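Side-chain contact in NanU sialic acid binding protein (Bacteroides fragilis, PDB 4L7T), which probably binds sialic acid with high affinity at the outer membrane as a SusD-family protein: residues 37-42 and 106-111. Sequence-based numbering, arbitrary orientation.
Sequences STFNVG and INLMIA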
# COMPACT_ATOMS: atom_id res chain seq x y z
N SER A 37 -20.56 10.37 14.13
CA SER A 37 -20.46 9.46 12.99
C SER A 37 -20.06 10.20 11.70
O SER A 37 -19.17 9.76 10.91
CB SER A 37 -21.73 8.66 12.83
OG SER A 37 -21.63 7.68 11.83
N THR A 38 -20.72 11.33 11.43
CA THR A 38 -20.44 12.08 10.21
C THR A 38 -19.03 12.51 10.19
O THR A 38 -18.38 12.47 9.10
CB THR A 38 -21.40 13.32 10.12
OG1 THR A 38 -22.69 12.79 9.91
CG2 THR A 38 -21.07 14.13 8.80
N PHE A 39 -18.48 12.88 11.33
CA PHE A 39 -17.12 13.41 11.45
C PHE A 39 -16.09 12.24 11.23
O PHE A 39 -15.02 12.44 10.60
CB PHE A 39 -16.85 14.10 12.73
CG PHE A 39 -15.60 14.94 12.69
CD1 PHE A 39 -15.68 16.27 12.17
CD2 PHE A 39 -14.33 14.44 13.05
CE1 PHE A 39 -14.54 17.06 12.16
CE2 PHE A 39 -13.18 15.21 13.01
CZ PHE A 39 -13.27 16.54 12.55
N ASN A 40 -16.44 11.06 11.75
CA ASN A 40 -15.65 9.85 11.48
C ASN A 40 -15.68 9.50 9.97
O ASN A 40 -14.61 9.12 9.45
CB ASN A 40 -16.26 8.70 12.35
CG ASN A 40 -15.40 7.42 12.30
OD1 ASN A 40 -14.17 7.51 12.51
ND2 ASN A 40 -16.05 6.27 12.06
N VAL A 41 -16.82 9.52 9.28
CA VAL A 41 -16.90 9.35 7.84
C VAL A 41 -15.90 10.37 7.17
O VAL A 41 -15.07 10.01 6.32
CB VAL A 41 -18.35 9.59 7.29
CG1 VAL A 41 -18.39 9.67 5.71
CG2 VAL A 41 -19.28 8.46 7.75
N GLY A 42 -15.97 11.61 7.63
CA GLY A 42 -15.07 12.70 7.13
C GLY A 42 -13.58 12.40 7.32
O GLY A 42 -12.76 12.73 6.47
N ILE A 106 -7.93 14.36 12.96
CA ILE A 106 -8.02 13.28 13.94
C ILE A 106 -7.82 13.77 15.33
O ILE A 106 -8.47 13.30 16.27
CB ILE A 106 -6.94 12.19 13.66
CG1 ILE A 106 -7.22 11.63 12.31
CG2 ILE A 106 -6.96 11.03 14.65
CD1 ILE A 106 -6.00 10.68 11.79
N ASN A 107 -6.92 14.73 15.49
CA ASN A 107 -6.63 15.20 16.82
C ASN A 107 -7.91 15.88 17.44
O ASN A 107 -8.06 15.82 18.62
CB ASN A 107 -5.45 16.19 16.77
CG ASN A 107 -4.14 15.49 16.52
OD1 ASN A 107 -4.05 14.27 16.71
ND2 ASN A 107 -3.11 16.23 16.08
N LEU A 108 -8.67 16.54 16.59
CA LEU A 108 -9.99 17.21 16.90
C LEU A 108 -10.99 16.11 17.32
O LEU A 108 -11.59 16.20 18.41
CB LEU A 108 -10.58 17.97 15.71
CG LEU A 108 -11.93 18.68 16.08
CD1 LEU A 108 -11.77 19.66 17.25
CD2 LEU A 108 -12.59 19.38 14.89
N MET A 109 -11.08 15.07 16.48
CA MET A 109 -11.99 13.90 16.84
C MET A 109 -11.65 13.34 18.18
O MET A 109 -12.55 13.09 19.01
CB MET A 109 -11.99 12.84 15.73
CG MET A 109 -12.90 11.59 16.06
SD MET A 109 -14.58 12.14 15.94
CE MET A 109 -15.44 10.51 16.07
N ILE A 110 -10.37 13.11 18.43
CA ILE A 110 -9.93 12.58 19.68
C ILE A 110 -10.33 13.44 20.88
O ILE A 110 -10.82 12.89 21.88
CB ILE A 110 -8.41 12.28 19.68
CG1 ILE A 110 -8.19 11.12 18.69
CG2 ILE A 110 -7.93 11.98 21.07
CD1 ILE A 110 -6.66 10.85 18.40
N ALA A 111 -10.09 14.78 20.80
CA ALA A 111 -10.42 15.64 21.94
C ALA A 111 -11.95 15.67 22.09
O ALA A 111 -12.45 15.58 23.20
CB ALA A 111 -9.91 17.08 21.70
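Met109 reaches across to Phe39 in a Met-aromatic contact between two nearly antiparallel helices, 33-48 and 99-115, of this SusD-family protein. The segment axes come within 10.6 Å at an angle of 156° between their directions. No hydrogen bond crosses between the segments; Phe39, Asn40, Leu108 and Met109 carry the contact. Followed outward, Met109 begins with CB, which lies 3.8 Å from Phe39 CE2 and almost as near CD2. With Met109 CG anti to its own N (chi1 179°), the bend at chi2 brings Met109 SD to 3.7 Å from Phe39 CD2. Met109 SD lies 4.9 Å from the centroid of the Phe39 ring, approaching it obliquely. Beyond the sulfur, Met109 CE ends 4.2 Å from Asn40 CB, while Phe36 and Leu43 of helix 33-48 also touch Met109. Phe39 runs the opposite way, sliding past Met109, and its far end meets Leu108, whose side chain crosses it at about a right angle. Trp30 meets the Phe39 ring and also touches Leu108. Helix 121-146 packs against both segments, through Tyr127 at Asn40 and Ala131 at Ile110. At the tip of the phenyl ring, Phe39 CZ rests 3.7 Å from Leu108 CD2.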